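Local coordinates for protein annexin (Schistosoma mansoni, PDB 4MDU) that binds acidic phospholipid membranes in a calcium-dependent manner, aggregates liposomes when calcium is present, and takes part in reproduction and host-parasite interaction, at residues B[131-136]-B[312-317]; B[297-302]-B[329-334]. All coordinates share one frame; numbering follows the deposited sequence.

Overall arrangement
Interaction 1 lies in the core, its centre about 5 Å from the centre of the chain, and joins helix 128-136 of annexin repeat 2 to helix 311-320 of repeat 4; every touching residue is buried. Interaction 2 stays within repeat 4, its centre about 15 Å from the chain centre and only partly buried, and joins helix 290-301 to helix 324-335. The two share no helix but meet through packing: L298 lies against L315 and L316, S301 against L312, and W297 reaches the backbone of E133. Their chemistry differs accordingly. The inter-repeat contact is an arginine-carboxylate pair, whereas 297-302 with 329-334 relies on one histidine-tyrosine hydrogen bond with methionine packing beside a calcium site.

Interaction 1. Residues B[131-136]-B[312-317]; sequences LIEIFT and LMRLLI
R314 and E133 approach from opposite directions, the guanidinium taking the carboxylate side-on with the two planes 21° apart. They sit between two nearly parallel helix segments, whose axes come within 11.9 Å at closest approach, at 11° to each other. In segment 312-317 the contact begins at R314. Its chain leaves the backbone extended and bends at chi3 (56°), which presents NE and NH2 to the acid. NE donates to E133 OE2 at 2.7 Å, and NH2 of the same arginine donates to E133 OE1 at 2.8 Å. Both acceptors lie close to the guanidinium plane, and both are met on their syn sides, somewhat out of the carboxylate plane. This two-pronged salt bridge fixes the rotation of both groups, and its buried surroundings probably strengthen it. It spans the repeats assigned as 2 and 4, consistent with the annexin fold, in which these repeats face each other across the central hydrophilic channel; L113 and S116 of helix 109-122 also touch R314. I134 crosses the arginine at about a right angle: its CD1 lies over one guanidinium face, 3.7 Å from R314 CD. One residue further on, L315 lays its CD2 branch against the acid, 3.4 Å from E133 OE2 and 3.9 Å from E133 CG.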
# COMPACT_ATOMS: atom_id res chain seq x y z
N LEU B 131 3.73 -4.07 9.62
CA LEU B 131 3.91 -3.21 10.80
C LEU B 131 2.55 -2.67 11.27
O LEU B 131 2.21 -2.76 12.44
CB LEU B 131 4.86 -2.04 10.52
CG LEU B 131 6.24 -2.35 9.98
CD1 LEU B 131 7.17 -1.09 10.02
CD2 LEU B 131 6.81 -3.52 10.74
N ILE B 132 1.77 -2.16 10.32
CA ILE B 132 0.42 -1.71 10.64
C ILE B 132 -0.44 -2.81 11.26
O ILE B 132 -1.07 -2.62 12.30
CB ILE B 132 -0.30 -1.18 9.40
CG1 ILE B 132 0.44 0.02 8.83
CG2 ILE B 132 -1.73 -0.81 9.75
CD1 ILE B 132 -0.24 0.68 7.67
N GLU B 133 -0.44 -3.97 10.62
CA GLU B 133 -1.25 -5.11 11.07
C GLU B 133 -0.93 -5.53 12.51
O GLU B 133 -1.83 -5.78 13.33
CB GLU B 133 -1.06 -6.31 10.12
CG GLU B 133 -1.82 -7.56 10.59
CD GLU B 133 -1.01 -8.84 10.43
OE1 GLU B 133 -0.52 -9.10 9.32
OE2 GLU B 133 -0.86 -9.59 11.43
N ILE B 134 0.35 -5.64 12.80
CA ILE B 134 0.80 -6.07 14.12
C ILE B 134 0.68 -4.98 15.19
O ILE B 134 0.04 -5.19 16.23
CB ILE B 134 2.26 -6.59 14.05
CG1 ILE B 134 2.29 -7.91 13.26
CG2 ILE B 134 2.82 -6.78 15.45
CD1 ILE B 134 3.65 -8.55 13.22
N PHE B 135 1.25 -3.80 14.94
CA PHE B 135 1.22 -2.74 15.96
C PHE B 135 -0.18 -2.33 16.34
O PHE B 135 -0.48 -2.10 17.52
CB PHE B 135 2.02 -1.52 15.50
CG PHE B 135 3.49 -1.76 15.46
CD1 PHE B 135 4.08 -2.63 16.36
CD2 PHE B 135 4.29 -1.14 14.52
CE1 PHE B 135 5.45 -2.87 16.33
CE2 PHE B 135 5.66 -1.37 14.48
CZ PHE B 135 6.24 -2.24 15.39
N THR B 136 -1.05 -2.22 15.34
CA THR B 136 -2.46 -1.94 15.60
C THR B 136 -3.03 -2.81 16.71
O THR B 136 -3.80 -2.34 17.54
CB THR B 136 -3.30 -2.13 14.32
OG1 THR B 136 -3.05 -1.03 13.43
CG2 THR B 136 -4.76 -2.15 14.65
N LEU B 312 -1.68 -14.83 7.06
CA LEU B 312 -2.86 -15.67 7.27
C LEU B 312 -2.76 -16.45 8.56
O LEU B 312 -3.69 -16.44 9.38
CB LEU B 312 -3.07 -16.63 6.10
CG LEU B 312 -4.22 -17.62 6.30
CD1 LEU B 312 -5.56 -16.91 6.52
CD2 LEU B 312 -4.32 -18.57 5.09
N MET B 313 -1.64 -17.15 8.73
CA MET B 313 -1.46 -17.95 9.94
C MET B 313 -1.24 -17.05 11.19
O MET B 313 -1.72 -17.38 12.27
CB MET B 313 -0.37 -19.03 9.76
CG MET B 313 1.08 -18.54 9.72
SD MET B 313 2.31 -19.88 9.61
CE MET B 313 2.63 -19.85 7.86
N ARG B 314 -0.54 -15.92 11.03
CA ARG B 314 -0.36 -15.01 12.17
C ARG B 314 -1.72 -14.53 12.68
O ARG B 314 -2.02 -14.62 13.88
CB ARG B 314 0.51 -13.81 11.80
CG ARG B 314 0.63 -12.78 12.96
CD ARG B 314 1.69 -11.70 12.68
NE ARG B 314 1.45 -11.00 11.42
CZ ARG B 314 2.18 -11.15 10.32
NH1 ARG B 314 3.25 -11.96 10.32
NH2 ARG B 314 1.87 -10.49 9.22
N LEU B 315 -2.57 -14.08 11.77
CA LEU B 315 -3.88 -13.57 12.14
C LEU B 315 -4.74 -14.64 12.81
O LEU B 315 -5.32 -14.39 13.87
CB LEU B 315 -4.59 -12.97 10.93
CG LEU B 315 -3.94 -11.64 10.52
CD1 LEU B 315 -4.46 -11.20 9.19
CD2 LEU B 315 -4.13 -10.53 11.62
N LEU B 316 -4.81 -15.82 12.20
CA LEU B 316 -5.57 -16.94 12.76
C LEU B 316 -5.09 -17.33 14.17
O LEU B 316 -5.88 -17.46 15.10
CB LEU B 316 -5.48 -18.13 11.81
CG LEU B 316 -6.67 -18.33 10.87
CD1 LEU B 316 -7.50 -17.04 10.73
CD2 LEU B 316 -6.24 -18.87 9.52
N ILE B 317 -3.78 -17.55 14.30
CA ILE B 317 -3.19 -17.90 15.58
C ILE B 317 -3.56 -16.87 16.65
O ILE B 317 -4.06 -17.22 17.73
CB ILE B 317 -1.65 -18.01 15.45
CG1 ILE B 317 -1.30 -19.19 14.53
CG2 ILE B 317 -0.97 -18.13 16.83
CD1 ILE B 317 0.14 -19.25 14.11

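Interaction 2. Residues B[297-302]-B[329-334]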
# COMPACT_ATOMS: atom_id res chain seq x y z
N TRP B 297 -8.56 -8.13 6.30
CA TRP B 297 -7.15 -8.46 6.40
C TRP B 297 -6.92 -9.92 6.02
O TRP B 297 -6.00 -10.25 5.27
CB TRP B 297 -6.63 -8.22 7.81
CG TRP B 297 -6.40 -6.79 8.17
CD1 TRP B 297 -6.60 -5.69 7.37
CD2 TRP B 297 -5.92 -6.29 9.42
NE1 TRP B 297 -6.28 -4.54 8.07
CE2 TRP B 297 -5.85 -4.88 9.32
CE3 TRP B 297 -5.54 -6.91 10.63
CZ2 TRP B 297 -5.41 -4.07 10.37
CZ3 TRP B 297 -5.09 -6.10 11.67
CH2 TRP B 297 -5.03 -4.69 11.53
N LEU B 298 -7.73 -10.80 6.58
CA LEU B 298 -7.63 -12.22 6.28
C LEU B 298 -7.84 -12.46 4.77
O LEU B 298 -7.06 -13.16 4.13
CB LEU B 298 -8.63 -13.00 7.13
CG LEU B 298 -8.19 -13.17 8.59
CD1 LEU B 298 -9.35 -13.57 9.49
CD2 LEU B 298 -7.07 -14.20 8.66
N HIS B 299 -8.88 -11.85 4.20
CA HIS B 299 -9.15 -11.94 2.77
C HIS B 299 -7.94 -11.53 1.94
O HIS B 299 -7.54 -12.22 1.01
CB HIS B 299 -10.36 -11.05 2.40
CG HIS B 299 -10.80 -11.19 0.98
ND1 HIS B 299 -11.56 -12.26 0.53
CD2 HIS B 299 -10.58 -10.41 -0.11
CE1 HIS B 299 -11.79 -12.12 -0.76
NE2 HIS B 299 -11.21 -11.01 -1.17
N ASP B 300 -7.33 -10.40 2.29
CA ASP B 300 -6.21 -9.92 1.49
C ASP B 300 -4.97 -10.78 1.71
O ASP B 300 -4.07 -10.80 0.88
CB ASP B 300 -5.95 -8.44 1.77
CG ASP B 300 -7.13 -7.58 1.37
OD1 ASP B 300 -8.03 -8.13 0.69
OD2 ASP B 300 -7.17 -6.39 1.73
N SER B 301 -4.96 -11.54 2.80
CA SER B 301 -3.79 -12.36 3.11
C SER B 301 -3.83 -13.66 2.31
O SER B 301 -2.84 -14.37 2.24
CB SER B 301 -3.76 -12.69 4.60
OG SER B 301 -4.61 -13.79 4.88
N MET B 302 -4.99 -13.97 1.74
CA MET B 302 -5.11 -15.22 0.98
C MET B 302 -4.88 -14.95 -0.49
O MET B 302 -5.81 -14.57 -1.22
CB MET B 302 -6.46 -15.89 1.24
CG MET B 302 -6.51 -16.63 2.57
SD MET B 302 -8.12 -17.24 3.03
CE MET B 302 -9.01 -15.71 3.31
N ASP B 329 -17.88 -14.68 11.38
CA ASP B 329 -19.23 -14.26 10.98
C ASP B 329 -19.16 -13.10 10.01
O ASP B 329 -19.81 -13.12 8.96
CB ASP B 329 -20.06 -13.87 12.19
CG ASP B 329 -20.31 -15.05 13.12
OD1 ASP B 329 -19.99 -16.19 12.73
OD2 ASP B 329 -20.81 -14.83 14.23
N ALA B 330 -18.37 -12.08 10.34
CA ALA B 330 -18.20 -10.93 9.47
C ALA B 330 -17.66 -11.36 8.10
O ALA B 330 -18.10 -10.87 7.07
CB ALA B 330 -17.28 -9.90 10.10
N TYR B 331 -16.70 -12.27 8.11
CA TYR B 331 -16.13 -12.70 6.85
C TYR B 331 -17.19 -13.24 5.88
O TYR B 331 -17.22 -12.87 4.71
CB TYR B 331 -15.04 -13.74 7.07
CG TYR B 331 -14.30 -14.00 5.79
CD1 TYR B 331 -14.85 -14.81 4.79
CD2 TYR B 331 -13.06 -13.42 5.55
CE1 TYR B 331 -14.18 -15.04 3.61
CE2 TYR B 331 -12.38 -13.65 4.36
CZ TYR B 331 -12.96 -14.46 3.39
OH TYR B 331 -12.30 -14.67 2.21
N GLU B 332 -18.07 -14.10 6.37
CA GLU B 332 -19.09 -14.69 5.50
C GLU B 332 -20.14 -13.67 5.05
O GLU B 332 -20.61 -13.73 3.92
CB GLU B 332 -19.75 -15.90 6.15
CG GLU B 332 -20.88 -16.42 5.28
CD GLU B 332 -21.24 -17.86 5.55
OE1 GLU B 332 -21.12 -18.30 6.71
OE2 GLU B 332 -21.65 -18.55 4.60
N SER B 333 -20.51 -12.76 5.94
CA SER B 333 -21.39 -11.65 5.58
C SER B 333 -20.82 -10.89 4.40
O SER B 333 -21.52 -10.56 3.45
CB SER B 333 -21.52 -10.66 6.74
OG SER B 333 -22.35 -11.18 7.77
N ILE B 334 -19.53 -10.60 4.48
CA ILE B 334 -18.89 -9.68 3.55
C ILE B 334 -18.60 -10.34 2.23
O ILE B 334 -18.87 -9.77 1.17
CB ILE B 334 -17.57 -9.17 4.12
CG1 ILE B 334 -17.80 -8.39 5.41
CG2 ILE B 334 -16.83 -8.32 3.10
CD1 ILE B 334 -16.52 -7.80 6.00
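Y331 reaches from helix 324-335 to H299 near the end of helix 290-301 and to M302 just beyond it. CB points toward segment 297-302, and CG stands opposite the backbone N about the first bond (chi1 -170°), which carries the ring toward helix 290-301. On the ring, CE2 is the first atom to make close contact: it lies 3.8 Å from H299 CB and 3.9 Å from H299 N, the latter at the ring edge. CE2 also has the methyl carbon CE of M302 at 4.1 Å. Next, CZ lies in the plane of the imidazole, at its edge. At the tip, Y331 OH accepts a hydrogen bond from H299 ND1 at 3.0 Å, with an N-H...O angle of 173°, and the hydroxyl oxygen too lies in the imidazole plane. The ring planes are oblique, 46° apart; the hydrogen bond and the CE2 packing hold the pair, while H299 stacks on Y335. M302 CE packs 3.6 Å from Y331 OH. Because M302 is a ligand residue of calcium site 6 and its side chain approaches D346, this intra-repeat packing reaches the metal-binding loop. With ND1 as donor the bond is nearly straight, and the histidine would then be protonated at least on ND1, while the methionine methyl adds apolar packing beside the phenol.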